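Protein with a SET domain within carboxy region (Cryptosporidium parvum, PDB 4LDG) probably methylates histone H4 through the SET domain in its carboxy-terminal part. Local coordinates at residues A[167-173]-A[202-208]; A[178-182]-A[193-197]. One frame throughout, in Å; residues are numbered along the deposited sequence.

Contact 1. Residues A[167-173]-A[202-208]; sequences YKGNLIT and KNYCIDA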
ATOM      1  N   TYR A 167      -0.127   4.502   0.947  1.00 33.48           N
ATOM      2  CA  TYR A 167       0.903   5.507   0.751  1.00 34.52           C
ATOM      3  C   TYR A 167       1.008   6.305   2.048  1.00 34.59           C
ATOM      4  O   TYR A 167       0.265   7.250   2.270  1.00 37.08           O
ATOM      5  CB  TYR A 167       0.573   6.413  -0.427  1.00 34.88           C
ATOM      6  CG  TYR A 167       1.763   7.202  -0.930  1.00 35.47           C
ATOM      7  CD1 TYR A 167       2.551   6.698  -1.953  1.00 37.71           C
ATOM      8  CD2 TYR A 167       2.114   8.425  -0.380  1.00 36.76           C
ATOM      9  CE1 TYR A 167       3.648   7.391  -2.428  1.00 39.51           C
ATOM     10  CE2 TYR A 167       3.220   9.131  -0.850  1.00 39.60           C
ATOM     11  CZ  TYR A 167       3.980   8.598  -1.880  1.00 39.93           C
ATOM     12  OH  TYR A 167       5.055   9.255  -2.394  1.00 40.35           O
ATOM     13  N   LYS A 168       1.908   5.885   2.918  1.00 35.42           N
ATOM     14  CA  LYS A 168       2.103   6.514   4.223  1.00 38.35           C
ATOM     15  C   LYS A 168       3.093   7.658   4.231  1.00 39.55           C
ATOM     16  O   LYS A 168       4.069   7.648   3.495  1.00 39.17           O
ATOM     17  CB  LYS A 168       2.600   5.467   5.204  1.00 40.44           C
ATOM     18  CG  LYS A 168       1.546   4.434   5.547  1.00 44.13           C
ATOM     19  CD  LYS A 168       2.122   3.281   6.327  1.00 48.76           C
ATOM     20  CE  LYS A 168       0.998   2.572   7.031  1.00 58.15           C
ATOM     21  NZ  LYS A 168       1.389   1.181   7.386  1.00 66.81           N
ATOM     22  N   GLY A 169       2.878   8.619   5.120  1.00 41.07           N
ATOM     23  CA  GLY A 169       3.803   9.752   5.243  1.00 42.34           C
ATOM     24  C   GLY A 169       3.189  10.703   6.225  1.00 43.14           C
ATOM     25  O   GLY A 169       2.244  10.320   6.872  1.00 40.19           O
ATOM     26  N   ASN A 170       3.710  11.930   6.324  1.00 46.10           N
ATOM     27  CA  ASN A 170       3.054  13.000   7.077  1.00 47.98           C
ATOM     28  C   ASN A 170       2.061  13.722   6.187  1.00 46.54           C
ATOM     29  O   ASN A 170       2.415  14.237   5.118  1.00 44.52           O
ATOM     30  CB  ASN A 170       4.066  14.032   7.600  1.00 55.50           C
ATOM     31  CG  ASN A 170       5.150  13.411   8.456  1.00 62.12           C
ATOM     32  OD1 ASN A 170       4.882  12.530   9.277  1.00 68.24           O
ATOM     33  ND2 ASN A 170       6.391  13.871   8.274  1.00 66.39           N
ATOM     34  N   LEU A 171       0.828  13.802   6.653  1.00 46.55           N
ATOM     35  CA  LEU A 171      -0.238  14.399   5.897  1.00 47.59           C
ATOM     36  C   LEU A 171      -0.161  15.882   6.119  1.00 50.26           C
ATOM     37  O   LEU A 171      -0.083  16.324   7.253  1.00 55.68           O
ATOM     38  CB  LEU A 171      -1.590  13.869   6.364  1.00 47.78           C
ATOM     39  CG  LEU A 171      -2.788  14.511   5.654  1.00 50.57           C
ATOM     40  CD1 LEU A 171      -2.865  14.068   4.197  1.00 46.89           C
ATOM     41  CD2 LEU A 171      -4.095  14.209   6.385  1.00 53.10           C
ATOM     42  N   ILE A 172      -0.187  16.663   5.046  1.00 49.37           N
ATOM     43  CA  ILE A 172      -0.093  18.099   5.186  1.00 51.93           C
ATOM     44  C   ILE A 172      -1.344  18.699   4.621  1.00 53.93           C
ATOM     45  O   ILE A 172      -1.714  18.413   3.489  1.00 57.28           O
ATOM     46  CB  ILE A 172       1.160  18.658   4.498  1.00 51.77           C
ATOM     47  CG1 ILE A 172       2.398  18.253   5.311  1.00 52.47           C
ATOM     48  CG2 ILE A 172       1.078  20.177   4.358  1.00 51.79           C
ATOM     49  CD1 ILE A 172       3.659  18.210   4.480  1.00 50.72           C
ATOM     50  N   THR A 173      -1.988  19.534   5.421  1.00 57.05           N
ATOM     51  CA  THR A 173      -3.291  20.081   5.077  1.00 62.19           C
ATOM     52  C   THR A 173      -3.191  21.540   4.624  1.00 64.89           C
ATOM     53  O   THR A 173      -4.077  22.011   3.924  1.00 66.74           O
ATOM     54  CB  THR A 173      -4.294  19.893   6.252  1.00 64.15           C
ATOM     55  OG1 THR A 173      -3.759  20.434   7.461  1.00 65.73           O
ATOM     56  CG2 THR A 173      -4.548  18.403   6.506  1.00 63.99           C
ATOM     57  N   LYS A 202     -10.918  18.893  -1.047  1.00 65.32           N
ATOM     58  CA  LYS A 202      -9.794  19.562  -0.379  1.00 67.38           C
ATOM     59  C   LYS A 202      -8.442  19.091  -0.952  1.00 62.57           C
ATOM     60  O   LYS A 202      -8.318  17.960  -1.400  1.00 58.02           O
ATOM     61  CB  LYS A 202      -9.876  19.294   1.126  1.00 73.05           C
ATOM     62  CG  LYS A 202      -8.855  20.019   1.984  1.00 79.35           C
ATOM     63  CD  LYS A 202      -9.150  19.831   3.473  1.00 87.16           C
ATOM     64  CE  LYS A 202      -8.356  20.800   4.354  1.00 95.57           C
ATOM     65  NZ  LYS A 202      -6.887  20.843   4.062  1.00 95.66           N
ATOM     66  N   ASN A 203      -7.450  19.976  -0.953  1.00 59.15           N
ATOM     67  CA  ASN A 203      -6.120  19.649  -1.435  1.00 56.41           C
ATOM     68  C   ASN A 203      -5.243  19.189  -0.303  1.00 53.24           C
ATOM     69  O   ASN A 203      -5.206  19.810   0.753  1.00 53.99           O
ATOM     70  CB  ASN A 203      -5.464  20.859  -2.094  1.00 60.62           C
ATOM     71  CG  ASN A 203      -6.188  21.298  -3.352  1.00 64.95           C
ATOM     72  OD1 ASN A 203      -6.629  20.473  -4.163  1.00 69.39           O
ATOM     73  ND2 ASN A 203      -6.329  22.598  -3.512  1.00 66.92           N
ATOM     74  N   TYR A 204      -4.542  18.081  -0.520  1.00 48.08           N
ATOM     75  CA  TYR A 204      -3.663  17.531   0.495  1.00 47.08           C
ATOM     76  C   TYR A 204      -2.300  17.230  -0.112  1.00 45.77           C
ATOM     77  O   TYR A 204      -2.122  17.217  -1.339  1.00 47.14           O
ATOM     78  CB  TYR A 204      -4.240  16.238   1.077  1.00 45.95           C
ATOM     79  CG  TYR A 204      -5.570  16.343   1.845  1.00 46.58           C
ATOM     80  CD1 TYR A 204      -5.594  16.526   3.215  1.00 48.62           C
ATOM     81  CD2 TYR A 204      -6.782  16.188   1.197  1.00 46.45           C
ATOM     82  CE1 TYR A 204      -6.795  16.585   3.927  1.00 49.67           C
ATOM     83  CE2 TYR A 204      -7.985  16.240   1.889  1.00 49.65           C
ATOM     84  CZ  TYR A 204      -7.993  16.439   3.256  1.00 51.02           C
ATOM     85  OH  TYR A 204      -9.200  16.490   3.939  1.00 54.03           O
ATOM     86  N   CYS A 205      -1.335  17.009   0.761  1.00 43.92           N
ATOM     87  CA  CYS A 205      -0.071  16.483   0.346  1.00 44.84           C
ATOM     88  C   CYS A 205       0.395  15.460   1.376  1.00 43.82           C
ATOM     89  O   CYS A 205       0.325  15.720   2.569  1.00 44.01           O
ATOM     90  CB  CYS A 205       0.958  17.597   0.207  1.00 47.91           C
ATOM     91  SG  CYS A 205       2.550  16.970  -0.391  1.00 50.88           S
ATOM     92  N   ILE A 206       0.853  14.297   0.916  1.00 40.35           N
ATOM     93  CA  ILE A 206       1.508  13.363   1.801  1.00 38.56           C
ATOM     94  C   ILE A 206       2.994  13.420   1.547  1.00 38.95           C
ATOM     95  O   ILE A 206       3.461  13.094   0.444  1.00 37.95           O
ATOM     96  CB  ILE A 206       0.987  11.936   1.651  1.00 38.84           C
ATOM     97  CG1 ILE A 206      -0.438  11.840   2.216  1.00 40.63           C
ATOM     98  CG2 ILE A 206       1.857  10.972   2.445  1.00 39.16           C
ATOM     99  CD1 ILE A 206      -1.256  10.695   1.653  1.00 40.86           C
ATOM    100  N   ASP A 207       3.729  13.853   2.574  1.00 39.22           N
ATOM    101  CA  ASP A 207       5.180  13.915   2.526  1.00 40.57           C
ATOM    102  C   ASP A 207       5.778  12.656   3.139  1.00 39.71           C
ATOM    103  O   ASP A 207       5.811  12.531   4.346  1.00 38.26           O
ATOM    104  CB  ASP A 207       5.715  15.148   3.278  1.00 43.03           C
ATOM    105  CG  ASP A 207       7.217  15.283   3.149  1.00 45.32           C
ATOM    106  OD1 ASP A 207       7.784  14.485   2.382  1.00 45.50           O
ATOM    107  OD2 ASP A 207       7.839  16.156   3.818  1.00 48.82           O
ATOM    108  N   ALA A 208       6.290  11.755   2.296  1.00 40.41           N
ATOM    109  CA  ALA A 208       6.987  10.539   2.755  1.00 41.65           C
ATOM    110  C   ALA A 208       8.530  10.627   2.614  1.00 44.35           C
ATOM    111  O   ALA A 208       9.220   9.602   2.568  1.00 43.04           O
ATOM    112  CB  ALA A 208       6.448   9.330   1.989  1.00 40.39           C
TER
HETATM  113  O   HOH W   1       6.771  16.413   6.374  1.00 41.07           O

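Contact 2. Residues A[178-182]-A[193-197]; sequences AKELE and YMYYF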
ATOM      1  N   ALA A 178       3.609  22.703   2.441  1.00 51.89           N
ATOM      2  CA  ALA A 178       4.103  21.702   1.499  1.00 49.07           C
ATOM      3  C   ALA A 178       5.071  22.294   0.474  1.00 48.96           C
ATOM      4  O   ALA A 178       6.148  21.755   0.232  1.00 46.92           O
ATOM      5  CB  ALA A 178       2.944  21.026   0.797  1.00 47.68           C
ATOM      6  N   LYS A 179       4.685  23.409  -0.127  1.00 50.40           N
ATOM      7  CA  LYS A 179       5.558  24.061  -1.078  0.50 50.31           C
ATOM      8  C   LYS A 179       6.878  24.504  -0.419  1.00 51.56           C
ATOM      9  O   LYS A 179       7.952  24.325  -1.027  1.00 51.67           O
ATOM     10  CB  LYS A 179       4.838  25.208  -1.792  0.50 52.09           C
ATOM     11  CG  LYS A 179       4.204  24.791  -3.122  0.50 52.97           C
ATOM     12  CD  LYS A 179       2.913  24.012  -2.955  0.50 53.08           C
ATOM     13  CE  LYS A 179       2.152  23.906  -4.273  0.50 54.17           C
ATOM     14  NZ  LYS A 179       2.802  23.007  -5.271  0.50 52.07           N
ATOM     15  N   GLU A 180       6.824  25.029   0.806  1.00 52.45           N
ATOM     16  CA  GLU A 180       8.051  25.412   1.514  1.00 56.03           C
ATOM     17  C   GLU A 180       8.922  24.183   1.773  1.00 52.05           C
ATOM     18  O   GLU A 180      10.148  24.229   1.587  1.00 50.11           O
ATOM     19  CB  GLU A 180       7.771  26.139   2.837  1.00 62.42           C
ATOM     20  CG  GLU A 180       7.293  27.581   2.677  1.00 71.49           C
ATOM     21  CD  GLU A 180       6.854  28.220   3.999  1.00 79.96           C
ATOM     22  OE1 GLU A 180       5.632  28.465   4.188  1.00 83.65           O
ATOM     23  OE2 GLU A 180       7.733  28.470   4.859  1.00 84.52           O
ATOM     24  N   LEU A 181       8.298  23.087   2.186  1.00 48.98           N
ATOM     25  CA  LEU A 181       9.022  21.813   2.347  1.00 49.82           C
ATOM     26  C   LEU A 181       9.679  21.370   1.060  1.00 47.43           C
ATOM     27  O   LEU A 181      10.800  20.885   1.054  1.00 49.93           O
ATOM     28  CB  LEU A 181       8.097  20.690   2.838  1.00 51.84           C
ATOM     29  CG  LEU A 181       8.008  20.479   4.355  1.00 54.72           C
ATOM     30  CD1 LEU A 181       6.887  19.509   4.673  1.00 56.77           C
ATOM     31  CD2 LEU A 181       9.325  19.976   4.932  1.00 54.82           C
ATOM     32  N   GLU A 182       8.961  21.536  -0.034  1.00 47.88           N
ATOM     33  CA  GLU A 182       9.470  21.170  -1.328  1.00 49.27           C
ATOM     34  C   GLU A 182      10.717  21.977  -1.611  1.00 47.16           C
ATOM     35  O   GLU A 182      11.716  21.417  -1.997  1.00 44.87           O
ATOM     36  CB  GLU A 182       8.413  21.406  -2.417  1.00 49.57           C
ATOM     37  CG  GLU A 182       8.384  20.321  -3.458  1.00 46.39           C
ATOM     38  CD  GLU A 182       7.269  20.503  -4.468  1.00 47.16           C
ATOM     39  OE1 GLU A 182       6.156  20.899  -4.077  1.00 45.99           O
ATOM     40  OE2 GLU A 182       7.517  20.234  -5.663  1.00 48.18           O
ATOM     41  N   TYR A 193       9.773  12.743  -1.712  1.00 46.81           N
ATOM     42  CA  TYR A 193       8.732  11.772  -1.986  1.00 46.79           C
ATOM     43  C   TYR A 193       7.435  12.378  -1.482  1.00 44.18           C
ATOM     44  O   TYR A 193       6.956  12.032  -0.408  1.00 43.92           O
ATOM     45  CB  TYR A 193       9.008  10.455  -1.247  1.00 49.07           C
ATOM     46  CG  TYR A 193      10.236   9.660  -1.688  1.00 53.02           C
ATOM     47  CD1 TYR A 193      10.109   8.561  -2.520  1.00 55.28           C
ATOM     48  CD2 TYR A 193      11.509   9.978  -1.229  1.00 60.73           C
ATOM     49  CE1 TYR A 193      11.209   7.806  -2.900  1.00 59.10           C
ATOM     50  CE2 TYR A 193      12.622   9.236  -1.617  1.00 63.54           C
ATOM     51  CZ  TYR A 193      12.460   8.146  -2.448  1.00 61.20           C
ATOM     52  OH  TYR A 193      13.550   7.399  -2.833  1.00 69.04           O
ATOM     53  N   MET A 194       6.882  13.306  -2.244  1.00 42.09           N
ATOM     54  CA  MET A 194       5.676  13.995  -1.838  1.00 40.70           C
ATOM     55  C   MET A 194       4.598  13.692  -2.839  1.00 37.70           C
ATOM     56  O   MET A 194       4.851  13.604  -4.049  1.00 36.27           O
ATOM     57  CB  MET A 194       5.895  15.504  -1.739  1.00 43.64           C
ATOM     58  CG  MET A 194       6.937  15.904  -0.716  1.00 48.24           C
ATOM     59  SD  MET A 194       7.178  17.688  -0.495  1.00 56.99           S
ATOM     60  CE  MET A 194       5.641  18.216   0.222  1.00 56.02           C
ATOM     61  N   TYR A 195       3.385  13.536  -2.328  1.00 36.00           N
ATOM     62  CA  TYR A 195       2.258  13.206  -3.166  1.00 35.28           C
ATOM     63  C   TYR A 195       1.116  14.190  -2.903  1.00 34.08           C
ATOM     64  O   TYR A 195       0.400  14.091  -1.885  1.00 32.52           O
ATOM     65  CB  TYR A 195       1.828  11.767  -2.907  1.00 35.42           C
ATOM     66  CG  TYR A 195       0.898  11.252  -3.942  1.00 37.24           C
ATOM     67  CD1 TYR A 195       1.337  10.367  -4.895  1.00 43.53           C
ATOM     68  CD2 TYR A 195      -0.409  11.689  -4.017  1.00 38.17           C
ATOM     69  CE1 TYR A 195       0.486   9.911  -5.879  1.00 48.32           C
ATOM     70  CE2 TYR A 195      -1.263  11.234  -4.993  1.00 38.82           C
ATOM     71  CZ  TYR A 195      -0.813  10.361  -5.934  1.00 43.23           C
ATOM     72  OH  TYR A 195      -1.645   9.885  -6.926  1.00 45.50           O
ATOM     73  N   TYR A 196       0.957  15.124  -3.834  1.00 34.58           N
ATOM     74  CA  TYR A 196      -0.196  16.050  -3.870  1.00 36.94           C
ATOM     75  C   TYR A 196      -1.387  15.357  -4.517  1.00 37.62           C
ATOM     76  O   TYR A 196      -1.231  14.754  -5.575  1.00 38.23           O
ATOM     77  CB  TYR A 196       0.107  17.324  -4.689  1.00 38.60           C
ATOM     78  CG  TYR A 196       1.181  18.236  -4.086  1.00 41.03           C
ATOM     79  CD1 TYR A 196       0.874  19.148  -3.069  1.00 42.93           C
ATOM     80  CD2 TYR A 196       2.497  18.176  -4.512  1.00 42.01           C
ATOM     81  CE1 TYR A 196       1.845  19.964  -2.502  1.00 43.82           C
ATOM     82  CE2 TYR A 196       3.469  19.012  -3.958  1.00 44.12           C
ATOM     83  CZ  TYR A 196       3.134  19.904  -2.951  1.00 44.66           C
ATOM     84  OH  TYR A 196       4.096  20.738  -2.394  1.00 47.60           O
ATOM     85  N   PHE A 197      -2.559  15.502  -3.890  1.00 37.19           N
ATOM     86  CA  PHE A 197      -3.840  14.994  -4.381  1.00 39.61           C
ATOM     87  C   PHE A 197      -5.014  15.811  -3.834  1.00 43.67           C
ATOM     88  O   PHE A 197      -4.883  16.588  -2.869  1.00 43.64           O
ATOM     89  CB  PHE A 197      -4.062  13.506  -4.010  1.00 37.70           C
ATOM     90  CG  PHE A 197      -4.125  13.234  -2.524  1.00 35.81           C
ATOM     91  CD1 PHE A 197      -5.339  12.982  -1.892  1.00 38.48           C
ATOM     92  CD2 PHE A 197      -2.970  13.202  -1.762  1.00 35.39           C
ATOM     93  CE1 PHE A 197      -5.395  12.714  -0.540  1.00 36.91           C
ATOM     94  CE2 PHE A 197      -3.011  12.967  -0.402  1.00 35.23           C
ATOM     95  CZ  PHE A 197      -4.231  12.711   0.212  1.00 36.59           C
TER

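Contact 1. Residues A[167-173]-A[202-208]
Antiparallel pairing of two short strands, part of the small antiparallel sheet of the SET domain, shows how alternating backbone bonds set the register of side chains. Four hydrogen bonds form two closed rings: Asn170 N to Asp207 O and Asp207 N to Asn170 O, both 2.9 Å, then Ile172 N to Cys205 O at 2.7 Å and Cys205 N to Ile172 O at 3.1 Å. Between them, Leu171 and Ile206 make a non-hydrogen-bonded pair, with Ile206 CA lying 3.5 Å from Asn170 O in a CA-H...O contact.

Apolar side chains follow the alternation. On one face, Leu171 CD1 reaches Ile206 CG1 at 3.8 Å; on the other, Ile172 CB lies 4.4 Å from Cys205 CB. In the loop before the strand, the edge of the Tyr167 ring (CD2) meets Ile206 CG2 at 3.8 Å. Gly169 lets the two segments close to 4.1 Å between its CA and Ala208 CA; a CB there would clash with Ile206 CG2 and Asp207 O.

A water accepts from Asn170 ND2 (3.2 Å) and donates to Asp207 OD2 (2.8 Å), which Tyr185 also binds.

Strand 202-207 is central, with 194-199 along its other edge. Helix 175-187 covers the Ile172 and Asp207 face, while strand 240-247 meets Leu171 and Ile206.

Contact 2. Residues A[178-182]-A[193-197]
A methionine tip against the side of a helix illustrates how a flexible side chain can fill the gap between a helix and a sheet. Met194 CE lies 3.9 Å from Ala178 CB, 3.6 Å from Ala178 O and 4.4 Å from Leu181 CB, while its SD sits 4.1 Å from Glu182 CG. The small side chain of Ala178 also receives the second large residue of the strand: Tyr196 CE1 approaches Ala178 CB to 3.6 Å. Met194 and Tyr196 are two positions apart, so the pleat of the strand sends both toward the helix, whereas the intervening Tyr195 is out of its reach. With the two axes 10.8 Å apart at closest approach, long side chains must span the interval.

Farther out, the tyrosine becomes the hub of polar contacts. Its hydroxyl donates a hydrogen bond to the helix, Tyr196 OH to Glu182 OE1 at 2.7 Å, with the carboxylate oxygen near the plane of the ring. In the conformer given, one of two deposited, Lys179 supplies an off-centre cation-pi interaction, its NZ 4.4 Å from the centroid of the Tyr196 ring. Ala178 and Glu182 stand one helical turn apart, so that one tyrosine can meet both, Ala178 with its ring and Glu182 with its hydroxyl.

The contact seats helix 175-187, which links strands 170-172 and 194-199, on one face of their sheet at the surface of the SET domain; its 178-182 part runs at 151° to the 194-197 part of the strand, roughly antiparallel. Ala178 and Leu181 also touch Ile172, and Met194 packs on Cys205 and Asp207. Behind the sheet, Tyr195 and Phe197 face strand 240-247.

Both contacts belong to one compact unit of the SET domain, their centres only about 8 Å apart. Along the chain the order is strand 170-172, helix 175-187, strand 194-199 and strand 202-207, so contact 2 is nested within the loop closed by contact 1. The first and last strands are neighbours in the sheet, and 194-199 completes it, giving the spatial order 170-172, 202-207, 194-199. Direct links join the pairs: Tyr204 N probably bonds Phe197 O (2.8 Å), Cys205 SG packs on Met194 CE (3.4 Å), and Ile172 CD1 meets Leu181 CD1 (3.5 Å). Residues 170-207 thus make a contiguous strand-helix-strand-strand piece, whose helix joins the two outer strands and packs back on one face of their sheet.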